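PDB 6ZM9: Chains: A from Unidentified, which cleaves S-adenosylmethionine as a phage-encoded SAM lyase, yielding 5'-methylthioadenosine and probably homoserine lactone. Local coordinates for residues S50-R55 with Q73-D78; S12-V17 with I108-E113; G18-D23 with V67-V72; T59-G64 with S122-W127. All coordinates share one frame; numbering follows the deposited sequence.

Interaction 1. Residues S50-R55 with Q73-D78. With MTA (5'-deoxy-5'-methylthioadenosine), chain F.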
# COMPACT_ATOMS: atom_id res chain seq x y z
N SER A 50 -5.31 -3.74 -8.41
CA SER A 50 -3.99 -4.19 -8.01
C SER A 50 -4.13 -5.14 -6.83
O SER A 50 -5.01 -4.97 -5.98
CB SER A 50 -3.11 -3.02 -7.58
OG SER A 50 -2.82 -2.18 -8.70
N PHE A 51 -3.24 -6.13 -6.77
CA PHE A 51 -3.27 -7.17 -5.75
C PHE A 51 -1.86 -7.29 -5.16
O PHE A 51 -0.91 -7.59 -5.88
CB PHE A 51 -3.69 -8.50 -6.35
CG PHE A 51 -5.07 -8.48 -7.01
CD1 PHE A 51 -5.23 -7.94 -8.27
CD2 PHE A 51 -6.18 -8.98 -6.36
CE1 PHE A 51 -6.46 -7.93 -8.88
CE2 PHE A 51 -7.42 -8.96 -6.96
CZ PHE A 51 -7.56 -8.44 -8.22
N VAL A 52 -1.75 -7.06 -3.85
CA VAL A 52 -0.46 -7.04 -3.16
C VAL A 52 -0.38 -8.26 -2.24
O VAL A 52 -1.22 -8.44 -1.35
CB VAL A 52 -0.31 -5.75 -2.34
CG1 VAL A 52 1.01 -5.73 -1.58
CG2 VAL A 52 -0.45 -4.53 -3.23
N ALA A 53 0.66 -9.07 -2.43
CA ALA A 53 0.91 -10.16 -1.51
C ALA A 53 1.50 -9.64 -0.21
O ALA A 53 2.33 -8.73 -0.22
CB ALA A 53 1.89 -11.15 -2.14
N GLN A 54 1.06 -10.22 0.89
CA GLN A 54 1.43 -9.76 2.21
C GLN A 54 1.63 -10.94 3.13
O GLN A 54 1.18 -12.06 2.86
CB GLN A 54 0.31 -8.95 2.89
CG GLN A 54 -0.32 -7.93 2.03
CD GLN A 54 -1.30 -7.06 2.79
OE1 GLN A 54 -1.21 -5.84 2.75
NE2 GLN A 54 -2.27 -7.69 3.43
N ARG A 55 2.29 -10.68 4.26
CA ARG A 55 2.16 -11.51 5.45
C ARG A 55 1.18 -10.79 6.37
O ARG A 55 1.23 -9.57 6.50
CB ARG A 55 3.50 -11.74 6.14
CG ARG A 55 4.46 -12.53 5.30
CD ARG A 55 4.05 -14.00 5.14
NE ARG A 55 4.33 -14.76 6.35
CZ ARG A 55 3.82 -15.96 6.62
NH1 ARG A 55 2.97 -16.54 5.79
NH2 ARG A 55 4.17 -16.57 7.74
N GLN A 73 -3.83 -7.81 -0.24
CA GLN A 73 -4.47 -6.50 -0.22
C GLN A 73 -4.89 -6.16 -1.64
O GLN A 73 -4.04 -6.03 -2.53
CB GLN A 73 -3.52 -5.46 0.36
CG GLN A 73 -4.11 -4.06 0.37
CD GLN A 73 -3.14 -2.96 0.75
OE1 GLN A 73 -3.41 -1.79 0.53
NE2 GLN A 73 -2.04 -3.33 1.39
N ILE A 74 -6.20 -6.01 -1.86
CA ILE A 74 -6.75 -5.61 -3.15
C ILE A 74 -6.92 -4.10 -3.12
O ILE A 74 -7.54 -3.57 -2.19
CB ILE A 74 -8.11 -6.30 -3.41
CG1 ILE A 74 -8.02 -7.81 -3.18
CG2 ILE A 74 -8.60 -5.96 -4.83
CD1 ILE A 74 -9.36 -8.53 -3.33
N ILE A 75 -6.37 -3.42 -4.13
CA ILE A 75 -6.45 -1.96 -4.24
C ILE A 75 -7.27 -1.65 -5.48
O ILE A 75 -6.90 -2.04 -6.59
CB ILE A 75 -5.06 -1.32 -4.33
CG1 ILE A 75 -4.22 -1.70 -3.12
CG2 ILE A 75 -5.18 0.19 -4.48
CD1 ILE A 75 -2.74 -1.36 -3.25
N ILE A 76 -8.37 -0.91 -5.30
CA ILE A 76 -9.28 -0.58 -6.40
C ILE A 76 -9.41 0.93 -6.47
O ILE A 76 -9.89 1.55 -5.52
CB ILE A 76 -10.67 -1.21 -6.19
CG1 ILE A 76 -10.59 -2.73 -6.23
CG2 ILE A 76 -11.64 -0.69 -7.26
CD1 ILE A 76 -11.85 -3.42 -5.74
N ILE A 77 -9.01 1.51 -7.59
CA ILE A 77 -9.28 2.91 -7.89
C ILE A 77 -10.44 2.94 -8.89
O ILE A 77 -10.38 2.28 -9.93
CB ILE A 77 -8.04 3.62 -8.46
CG1 ILE A 77 -6.87 3.53 -7.46
CG2 ILE A 77 -8.40 5.06 -8.84
CD1 ILE A 77 -5.58 3.97 -8.02
N ASP A 78 -11.50 3.69 -8.58
CA ASP A 78 -12.64 3.74 -9.49
C ASP A 78 -12.26 4.59 -10.70
O ASP A 78 -11.98 5.78 -10.55
CB ASP A 78 -13.85 4.37 -8.79
CG ASP A 78 -15.05 4.52 -9.71
OD1 ASP A 78 -15.15 3.75 -10.69
OD2 ASP A 78 -15.91 5.41 -9.44
CS MTA F . -2.38 1.22 -15.52
S5' MTA F . -2.05 -0.48 -15.87
C5' MTA F . -0.68 -0.79 -14.74
C4' MTA F . -1.06 -1.32 -13.37
O4' MTA F . -1.92 -0.36 -12.73
C2' MTA F . -2.47 -2.56 -11.94
O2' MTA F . -1.50 -2.99 -10.99
C3' MTA F . -1.83 -2.64 -13.32
O3' MTA F . -1.00 -3.77 -13.49
C1' MTA F . -2.74 -1.05 -11.79
N9 MTA F . -4.13 -0.70 -12.04
C8 MTA F . -4.76 -0.45 -13.24
N7 MTA F . -6.00 -0.05 -13.13
C5 MTA F . -6.22 -0.03 -11.75
C6 MTA F . -7.31 0.37 -10.97
N6 MTA F . -8.45 0.87 -11.46
N1 MTA F . -7.17 0.30 -9.62
C2 MTA F . -6.02 -0.14 -9.11
N3 MTA F . -4.92 -0.52 -9.75
C4 MTA F . -5.08 -0.45 -11.08
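The beta hairpin of strands 49-59 and 66-77 brings Ser50, Phe51 and Val52 against Ile75, Ile74 and Gln73, with an angle of 158° between the N-to-C directions of the two strand segments. Ser50/Ile75 and Val52/Gln73 are hydrogen-bonded antiparallel pairs, each joined by two backbone bonds; the shorter bond of the first pair runs from Ile75 N to Ser50 O at 2.8 Å. Phe51/Ile74 is the non-hydrogen-bonded pair between them. Its side chains lie side by side on one face, Phe51 CD2 3.9 Å from Ile74 CG1. On the other face Val52 CG2 meets Ile75 CD1, also at 3.9 Å. Farther along, Gln73 NE2 donates to Gln54 OE1 at 3.0 Å. The acceptor lies in the Gln73 amide plane, whereas the donor is tilted 33° from the Gln54 carbonyl plane.

The opposite end of the contact holds 5'-deoxy-5'-methylthioadenosine. Ser50 OG stands beside the backbone N, anti to the carbonyl carbon (chi1 -67°), from where it donates to N3 (2.9 Å) and accepts from O2' (2.8 Å), reading both base and ribose. Ile77 N gives a bond to N1 while Ile77 O takes one from N6 at 2.8 Å. Glu69 and Ser71 of the second subunit also hydrogen-bond this nucleoside. Helix 29-43 packs on the Phe51 and Ile74 face together with helix 84-101, and strand 11-21 flanks strand 66-77.

Interaction 2. Residues S12-V17 with I108-E113. With MTA (5'-deoxy-5'-methylthioadenosine), chain B.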
# COMPACT_ATOMS: atom_id res chain seq x y z
N SER A 12 -12.05 5.05 -4.01
CA SER A 12 -11.14 3.93 -4.04
C SER A 12 -11.46 3.02 -2.86
O SER A 12 -12.20 3.39 -1.95
CB SER A 12 -9.69 4.39 -3.99
OG SER A 12 -9.39 4.99 -2.75
N ALA A 13 -10.89 1.82 -2.89
CA ALA A 13 -11.11 0.86 -1.83
C ALA A 13 -9.88 -0.00 -1.64
O ALA A 13 -9.06 -0.17 -2.54
CB ALA A 13 -12.29 -0.07 -2.14
N ARG A 14 -9.77 -0.56 -0.43
CA ARG A 14 -8.80 -1.59 -0.10
C ARG A 14 -9.54 -2.74 0.56
O ARG A 14 -10.39 -2.52 1.43
CB ARG A 14 -7.74 -1.07 0.89
CG ARG A 14 -6.91 0.09 0.40
CD ARG A 14 -5.59 0.18 1.18
NE ARG A 14 -5.77 0.58 2.57
CZ ARG A 14 -4.81 0.58 3.48
NH1 ARG A 14 -3.58 0.20 3.17
NH2 ARG A 14 -5.07 0.97 4.72
N ILE A 15 -9.23 -3.96 0.15
CA ILE A 15 -9.82 -5.16 0.73
C ILE A 15 -8.69 -6.08 1.17
O ILE A 15 -7.76 -6.33 0.41
CB ILE A 15 -10.72 -5.89 -0.29
CG1 ILE A 15 -11.78 -4.94 -0.85
CG2 ILE A 15 -11.37 -7.12 0.34
CD1 ILE A 15 -12.63 -5.57 -1.94
N PHE A 16 -8.78 -6.59 2.40
CA PHE A 16 -7.78 -7.50 2.95
C PHE A 16 -8.39 -8.89 3.08
O PHE A 16 -9.38 -9.06 3.81
CB PHE A 16 -7.31 -7.00 4.29
CG PHE A 16 -6.59 -5.68 4.24
CD1 PHE A 16 -7.28 -4.48 4.28
CD2 PHE A 16 -5.22 -5.65 4.13
CE1 PHE A 16 -6.60 -3.26 4.24
CE2 PHE A 16 -4.52 -4.43 4.10
CZ PHE A 16 -5.21 -3.24 4.16
N VAL A 17 -7.77 -9.87 2.41
CA VAL A 17 -8.26 -11.25 2.36
C VAL A 17 -7.11 -12.18 2.75
O VAL A 17 -6.08 -12.20 2.07
CB VAL A 17 -8.75 -11.66 0.96
CG1 VAL A 17 -9.42 -13.04 1.01
CG2 VAL A 17 -9.70 -10.64 0.35
N ILE A 108 -11.59 -7.45 5.69
CA ILE A 108 -11.65 -6.02 5.99
C ILE A 108 -11.79 -5.24 4.69
O ILE A 108 -11.04 -5.48 3.73
CB ILE A 108 -10.41 -5.55 6.77
CG1 ILE A 108 -10.37 -6.22 8.14
CG2 ILE A 108 -10.42 -4.02 6.89
CD1 ILE A 108 -9.04 -6.03 8.87
N VAL A 109 -12.71 -4.28 4.67
CA VAL A 109 -12.96 -3.41 3.53
C VAL A 109 -12.84 -1.97 4.00
O VAL A 109 -13.45 -1.58 5.00
CB VAL A 109 -14.36 -3.65 2.93
CG1 VAL A 109 -14.65 -2.64 1.84
CG2 VAL A 109 -14.47 -5.05 2.40
N GLU A 110 -12.06 -1.17 3.28
CA GLU A 110 -11.94 0.26 3.54
C GLU A 110 -12.38 1.00 2.28
O GLU A 110 -11.89 0.69 1.19
CB GLU A 110 -10.49 0.61 3.88
CG GLU A 110 -10.27 2.03 4.33
CD GLU A 110 -8.82 2.33 4.66
OE1 GLU A 110 -8.40 2.12 5.82
OE2 GLU A 110 -8.09 2.78 3.75
N ILE A 111 -13.28 1.97 2.43
CA ILE A 111 -13.75 2.80 1.32
C ILE A 111 -13.22 4.21 1.54
O ILE A 111 -13.39 4.77 2.63
CB ILE A 111 -15.29 2.89 1.29
CG1 ILE A 111 -15.93 1.51 1.22
CG2 ILE A 111 -15.74 3.80 0.16
CD1 ILE A 111 -15.56 0.79 0.03
N GLN A 112 -12.63 4.80 0.50
CA GLN A 112 -12.11 6.15 0.55
C GLN A 112 -12.75 7.03 -0.51
O GLN A 112 -13.19 6.55 -1.57
CB GLN A 112 -10.59 6.15 0.34
CG GLN A 112 -9.84 5.39 1.43
CD GLN A 112 -8.36 5.37 1.20
OE1 GLN A 112 -7.80 6.27 0.56
NE2 GLN A 112 -7.70 4.33 1.71
N GLU A 113 -12.80 8.32 -0.22
CA GLU A 113 -13.25 9.35 -1.15
C GLU A 113 -12.17 10.43 -1.11
O GLU A 113 -11.96 11.07 -0.08
CB GLU A 113 -14.61 9.92 -0.76
CG GLU A 113 -15.12 10.98 -1.73
CD GLU A 113 -16.56 11.41 -1.47
OE1 GLU A 113 -17.16 10.93 -0.48
OE2 GLU A 113 -17.08 12.23 -2.25
CS MTA B . -9.01 -9.85 8.37
S5' MTA B . -7.80 -11.14 8.44
C5' MTA B . -7.10 -11.04 6.79
C4' MTA B . -5.89 -10.14 6.64
O4' MTA B . -6.25 -8.80 7.02
C2' MTA B . -3.92 -9.14 7.49
O2' MTA B . -3.17 -9.07 6.29
C3' MTA B . -4.67 -10.48 7.50
O3' MTA B . -3.90 -11.55 6.98
C1' MTA B . -5.08 -8.13 7.47
N9 MTA B . -5.35 -7.54 8.77
C8 MTA B . -6.12 -8.04 9.79
N7 MTA B . -6.25 -7.23 10.81
C5 MTA B . -5.51 -6.11 10.44
C6 MTA B . -5.31 -4.86 11.05
N6 MTA B . -5.86 -4.48 12.21
N1 MTA B . -4.55 -3.95 10.38
C2 MTA B . -4.04 -4.29 9.19
N3 MTA B . -4.18 -5.43 8.51
C4 MTA B . -4.94 -6.31 9.19
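Ser12 to Phe16 run antiparallel to Ile108 to Gln112, their segment axes 4.7 Å apart and their directions at 166°, which makes strands 11-21 and 106-113 neighbours in the antiparallel sheet. Three hydrogen-bonded pairs, Ser12/Gln112, Arg14/Glu110 and Phe16/Ile108, carry the ladder; the Glu110 N bond to Arg14 O measures 2.8 Å, while that from Ile108 N to Phe16 O is weak. Ala13/Ile111 and Ile15/Val109 are the non-hydrogen-bonded pairs. Their side chains share one face, where Ala13 CB lies 4.0 Å from Ile111 CD1, and there Val91 and Leu94 of helix 84-101 pack on them.

The other face is polar at one end and lines the nucleoside pocket at the other. Arg14 and Glu110 point the same way, side by side, with the guanidinium and carboxylate planes 41° apart. In the Arg14 conformer described, one of two, NE reaches Glu110 OE2 at 3.4 Å, a salt bridge whose hydrogen bond is weak. In that same conformer Phe16 CZ sits over the centre of one guanidinium face, 3.9 Å above its plane.

A chi1 of -64° places Phe16 CG beside the backbone N, and the ring that starts there touches Ile108 CG2 with CD1 at 4.1 Å. Both residues border 5'-deoxy-5'-methylthioadenosine: Phe16 CB approaches the ribose O4' at 3.4 Å, and Ile108 CD1 comes within 3.6 Å of N7 of the adenine.

Interaction 3. Residues G18-D23 with V67-V72. With PRO (proline), chain E; MTA (5'-deoxy-5'-methylthioadenosine), chain B.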
# COMPACT_ATOMS: atom_id res chain seq x y z
N GLY A 18 -7.31 -12.98 3.79
CA GLY A 18 -6.33 -13.97 4.16
C GLY A 18 -6.41 -15.25 3.34
O GLY A 18 -7.41 -15.55 2.68
N LEU A 19 -5.32 -16.03 3.39
CA LEU A 19 -5.16 -17.22 2.57
C LEU A 19 -5.03 -18.48 3.40
O LEU A 19 -4.94 -19.58 2.83
CB LEU A 19 -3.95 -17.07 1.64
CG LEU A 19 -4.06 -15.87 0.68
CD1 LEU A 19 -2.77 -15.72 -0.08
CD2 LEU A 19 -5.23 -15.99 -0.26
N ASN A 20 -5.04 -18.37 4.73
CA ASN A 20 -5.17 -19.52 5.60
C ASN A 20 -6.65 -19.79 5.84
O ASN A 20 -7.47 -18.87 5.84
CB ASN A 20 -4.60 -19.21 6.99
CG ASN A 20 -3.17 -19.66 7.18
OD1 ASN A 20 -2.36 -19.67 6.25
ND2 ASN A 20 -2.83 -19.98 8.43
N VAL A 21 -6.96 -21.05 6.12
CA VAL A 21 -8.23 -21.43 6.74
C VAL A 21 -7.85 -21.90 8.14
O VAL A 21 -7.19 -22.94 8.30
CB VAL A 21 -8.96 -22.51 5.94
CG1 VAL A 21 -10.22 -22.90 6.67
CG2 VAL A 21 -9.28 -22.00 4.52
N GLY A 22 -8.16 -21.09 9.14
CA GLY A 22 -7.63 -21.36 10.48
C GLY A 22 -6.12 -21.34 10.46
O GLY A 22 -5.50 -20.39 9.96
N ASP A 23 -5.49 -22.38 10.99
CA ASP A 23 -4.03 -22.43 11.02
C ASP A 23 -3.42 -23.08 9.77
O ASP A 23 -2.20 -23.25 9.74
CB ASP A 23 -3.53 -23.11 12.30
CG ASP A 23 -3.95 -24.56 12.41
OD1 ASP A 23 -4.34 -25.16 11.38
OD2 ASP A 23 -3.91 -25.10 13.53
N VAL A 67 -2.98 -16.03 14.37
CA VAL A 67 -2.58 -16.66 13.12
C VAL A 67 -1.66 -15.72 12.35
O VAL A 67 -1.95 -14.52 12.23
CB VAL A 67 -3.84 -16.98 12.29
CG1 VAL A 67 -3.46 -17.56 10.93
CG2 VAL A 67 -4.75 -17.92 13.05
N THR A 68 -0.58 -16.27 11.80
CA THR A 68 0.27 -15.61 10.83
C THR A 68 0.09 -16.34 9.50
O THR A 68 0.26 -17.57 9.43
CB THR A 68 1.73 -15.61 11.28
OG1 THR A 68 1.86 -14.99 12.57
CG2 THR A 68 2.60 -14.81 10.32
N GLU A 69 -0.23 -15.60 8.44
CA GLU A 69 -0.63 -16.20 7.18
C GLU A 69 -0.12 -15.36 6.02
O GLU A 69 0.31 -14.22 6.19
CB GLU A 69 -2.17 -16.29 7.08
CG GLU A 69 -2.86 -14.92 7.19
CD GLU A 69 -4.38 -14.97 7.08
OE1 GLU A 69 -4.96 -16.05 6.83
OE2 GLU A 69 -5.01 -13.90 7.24
N ASN A 70 -0.19 -15.92 4.83
CA ASN A 70 -0.15 -15.10 3.63
C ASN A 70 -1.52 -14.45 3.45
O ASN A 70 -2.54 -15.03 3.80
CB ASN A 70 0.15 -15.95 2.40
CG ASN A 70 1.54 -16.54 2.42
OD1 ASN A 70 2.47 -15.99 3.01
ND2 ASN A 70 1.69 -17.64 1.71
N SER A 71 -1.53 -13.23 2.92
CA SER A 71 -2.78 -12.55 2.66
C SER A 71 -2.61 -11.66 1.43
O SER A 71 -1.53 -11.56 0.85
CB SER A 71 -3.26 -11.74 3.86
OG SER A 71 -2.36 -10.70 4.17
N VAL A 72 -3.72 -11.05 1.02
CA VAL A 72 -3.77 -10.22 -0.18
C VAL A 72 -4.44 -8.91 0.18
O VAL A 72 -5.50 -8.91 0.82
CB VAL A 72 -4.54 -10.90 -1.34
CG1 VAL A 72 -4.55 -10.00 -2.59
CG2 VAL A 72 -3.95 -12.25 -1.63
N PRO E . -7.50 -16.14 7.53
CA PRO E . -7.77 -17.08 8.62
C PRO E . -9.21 -17.55 8.66
O PRO E . -9.50 -18.66 9.14
CB PRO E . -7.48 -16.24 9.86
CG PRO E . -7.66 -14.79 9.35
CD PRO E . -7.89 -14.78 7.90
OXT PRO E . -10.11 -16.81 8.26
CS MTA B . -9.01 -9.85 8.37
S5' MTA B . -7.80 -11.14 8.44
C5' MTA B . -7.10 -11.04 6.79
C4' MTA B . -5.89 -10.14 6.64
O4' MTA B . -6.25 -8.80 7.02
C2' MTA B . -3.92 -9.14 7.49
O2' MTA B . -3.17 -9.07 6.29
C3' MTA B . -4.67 -10.48 7.50
O3' MTA B . -3.90 -11.55 6.98
C1' MTA B . -5.08 -8.13 7.47
N9 MTA B . -5.35 -7.54 8.77
C8 MTA B . -6.12 -8.04 9.79
N7 MTA B . -6.25 -7.23 10.81
C5 MTA B . -5.51 -6.11 10.44
C6 MTA B . -5.31 -4.86 11.05
N6 MTA B . -5.86 -4.48 12.21
N1 MTA B . -4.55 -3.95 10.38
C2 MTA B . -4.04 -4.29 9.19
N3 MTA B . -4.18 -5.43 8.51
C4 MTA B . -4.94 -6.31 9.19
O HOH W 1 -1.04 -18.66 4.24
O HOH W 2 -0.34 -20.72 9.89
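Glu69, on strand 66-77, reaches across to Gly18 and Asn20 at the far end of strand 11-21 and meets both bound ligands at its tip. Its CB packs against the amide of Asn20, 3.5 Å from Asn20 CG. The first torsion (chi1 59°) sets CG between the backbone N and the carbonyl carbon, where it comes near O3' of 5'-deoxy-5'-methylthioadenosine. From there the chain is extended; CD lies near the proline N, and its two oxygens take different partners. Glu69 OE1 accepts from the proline N at 2.6 Å and from Asn20 N at 3.1 Å; the latter donor arrives on the anti side, 31° out of the carboxylate plane. Glu69 OE2 takes a bond from the ribose O3' at 2.6 Å and lies 3.4 Å from Gly18 CA. A CB on Gly18 would collide with this oxygen, so the lack of a side chain there leaves room for the carboxylate.

Gly18 and Ser71 form an antiparallel non-hydrogen-bonded pair, Leu19 N bonds to Asn70 O, and Leu19 CD1 rests on Val72 CG2 at 4.0 Å. The Asn20 amide stands nearly perpendicular to the carboxylate (89°) and is steadied by ND2 donating to Gly22 O, while one water joins its OD1 to Asn70 N. Gly22 N in turn donates to the proline O at 2.8 Å. Ser71 OG pairs with the ribose O2'.

One carboxylate thus joins a ribose hydroxyl to an amino-acid nitrogen. Since both ligands occupy adjoining pockets, this is consistent with proline standing roughly where the amino-acid part of S-adenosylmethionine would lie.

Interaction 4. Residues T59-G64 with S122-W127. With PO4 (phosphate ion), chain C.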
# COMPACT_ATOMS: atom_id res chain seq x y z
N THR A 59 -5.96 -12.12 14.98
CA THR A 59 -6.40 -12.82 16.18
C THR A 59 -7.80 -13.37 15.93
O THR A 59 -8.74 -12.61 15.70
CB THR A 59 -6.42 -11.88 17.38
OG1 THR A 59 -5.11 -11.36 17.60
CG2 THR A 59 -6.88 -12.64 18.63
N GLU A 60 -7.93 -14.70 15.97
CA GLU A 60 -9.23 -15.32 15.78
C GLU A 60 -10.18 -14.90 16.89
O GLU A 60 -9.83 -14.96 18.07
CB GLU A 60 -9.11 -16.84 15.77
CG GLU A 60 -8.31 -17.39 14.63
CD GLU A 60 -8.35 -18.89 14.57
OE1 GLU A 60 -9.02 -19.51 15.44
OE2 GLU A 60 -7.73 -19.46 13.66
N GLN A 61 -11.39 -14.52 16.51
CA GLN A 61 -12.29 -13.87 17.45
C GLN A 61 -12.85 -14.84 18.48
O GLN A 61 -13.05 -14.45 19.64
CB GLN A 61 -13.41 -13.18 16.68
CG GLN A 61 -12.91 -12.13 15.71
CD GLN A 61 -13.97 -11.69 14.72
OE1 GLN A 61 -14.94 -12.41 14.48
NE2 GLN A 61 -13.78 -10.51 14.13
N ARG A 62 -13.10 -16.09 18.10
CA ARG A 62 -13.69 -17.02 19.06
C ARG A 62 -12.64 -17.56 20.03
O ARG A 62 -12.78 -17.43 21.25
CB ARG A 62 -14.40 -18.15 18.31
CG ARG A 62 -15.59 -17.68 17.47
CD ARG A 62 -15.52 -18.20 16.02
NE ARG A 62 -15.76 -17.14 15.04
CZ ARG A 62 -16.93 -16.90 14.45
NH1 ARG A 62 -17.99 -17.66 14.73
NH2 ARG A 62 -17.04 -15.91 13.58
N SER A 63 -11.56 -18.12 19.49
CA SER A 63 -10.58 -18.82 20.30
C SER A 63 -9.47 -17.93 20.84
O SER A 63 -8.78 -18.31 21.79
CB SER A 63 -9.89 -19.90 19.46
OG SER A 63 -9.10 -19.26 18.47
N GLY A 64 -9.26 -16.77 20.22
CA GLY A 64 -8.15 -15.91 20.60
C GLY A 64 -6.82 -16.35 20.05
O GLY A 64 -5.79 -15.75 20.38
N SER A 122 -15.55 -4.60 8.93
CA SER A 122 -15.14 -6.00 9.08
C SER A 122 -16.32 -6.86 8.67
O SER A 122 -17.40 -6.74 9.27
CB SER A 122 -14.67 -6.30 10.53
OG SER A 122 -14.04 -7.58 10.58
N ILE A 123 -16.14 -7.67 7.65
CA ILE A 123 -17.19 -8.55 7.16
C ILE A 123 -16.95 -9.87 7.84
O ILE A 123 -15.95 -10.54 7.54
CB ILE A 123 -17.17 -8.69 5.64
CG1 ILE A 123 -17.39 -7.34 4.98
CG2 ILE A 123 -18.23 -9.70 5.23
CD1 ILE A 123 -17.18 -7.35 3.47
N THR A 124 -17.82 -10.25 8.77
CA THR A 124 -17.53 -11.32 9.71
C THR A 124 -18.50 -12.47 9.51
O THR A 124 -19.71 -12.26 9.42
CB THR A 124 -17.60 -10.79 11.14
OG1 THR A 124 -16.66 -9.72 11.27
CG2 THR A 124 -17.26 -11.87 12.12
N ALA A 125 -17.95 -13.67 9.47
CA ALA A 125 -18.76 -14.86 9.33
C ALA A 125 -19.68 -15.04 10.53
O ALA A 125 -19.30 -14.78 11.68
CB ALA A 125 -17.83 -16.07 9.24
N GLU A 126 -20.89 -15.52 10.26
CA GLU A 126 -21.88 -15.76 11.30
C GLU A 126 -22.01 -17.25 11.64
O GLU A 126 -23.08 -17.71 12.04
CB GLU A 126 -23.22 -15.17 10.87
CG GLU A 126 -23.24 -13.64 10.82
CD GLU A 126 -24.57 -13.11 10.32
OE1 GLU A 126 -25.60 -13.31 10.98
OE2 GLU A 126 -24.63 -12.53 9.22
N TRP A 127 -20.92 -18.00 11.50
CA TRP A 127 -20.89 -19.39 11.90
C TRP A 127 -21.52 -19.59 13.27
O TRP A 127 -21.17 -18.91 14.24
CB TRP A 127 -19.44 -19.85 11.94
CG TRP A 127 -18.68 -19.69 10.64
CD1 TRP A 127 -19.18 -19.80 9.37
CD2 TRP A 127 -17.29 -19.44 10.50
NE1 TRP A 127 -18.18 -19.61 8.44
CE2 TRP A 127 -17.00 -19.40 9.12
CE3 TRP A 127 -16.25 -19.25 11.41
CZ2 TRP A 127 -15.72 -19.16 8.64
CZ3 TRP A 127 -14.98 -19.01 10.92
CH2 TRP A 127 -14.73 -18.96 9.56
P PO4 C . -18.43 -20.10 4.14
O1 PO4 C . -17.89 -19.68 5.50
O2 PO4 C . -19.16 -21.41 4.39
O3 PO4 C . -19.37 -19.04 3.64
O4 PO4 C . -17.28 -20.29 3.16
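Arg62 and Trp127 meet through their flat groups: Trp127 CE3 lies over the centre of one guanidinium face, 3.9 Å above its plane. The carbonyl oxygens of Ala125 and Trp127 are at the guanidinium edge, near its plane. On the tryptophan, Ala125 CB sits 3.4 Å above the centre of one ring face, and a phosphate ion, probably from the crystallisation liquor, accepts from Trp127 NE1 at the ring edge through O1 at 3.0 Å. The two planes are 49° apart and the side chains cross at about a right angle. Crystal contacts may influence the placement of Trp127.

Arg62 NH2 donates to Ala125 O at 3.2 Å. The acceptor is in the guanidinium plane, although the donor stands 39° above the carbonyl plane. These details belong to one of two conformers of Arg62, whose chain bends at chi2 and chi3. Its strongest partner is Glu105, which pairs with NE, and Glu129 pairs with NH1, so the two carboxylates probably help fix its rotation. Beside it Gln61 and Thr124 reach tip to tip, Gln61 OE1 3.4 Å from Thr124 CG2, also in one of two conformers.

The contact joins the loop between strands 49-59 and 66-77 to the end of strand 116-124 and the chain beyond. Arg99 of helix 84-101 packs against Ala125 and Trp127, while residues 122-124 pair with a strand of the third subunit.

Overall arrangement
Interactions 1, 2 and 3 occupy one antiparallel sheet: strand 66-77 serves interactions 1 and 3, strand 11-21 serves interactions 2 and 3, and backbone bonds join interactions 1 and 2, whose centres are about 9 Å apart. Along the chain, interactions 1 and 3 are nested within the loop closed by interaction 2, but cross each other. Interaction 4, its centre about 13 Å from that of interaction 3 and about 22 Å from that of interaction 1, ties the hairpin loop to the tail of strand 116-124. Interactions 2 and 3 border one nucleoside, also bound by Ser50 and Ile77 of the third subunit; interaction 1 shares another with the second subunit. Each nucleoside site thus lies between subunits.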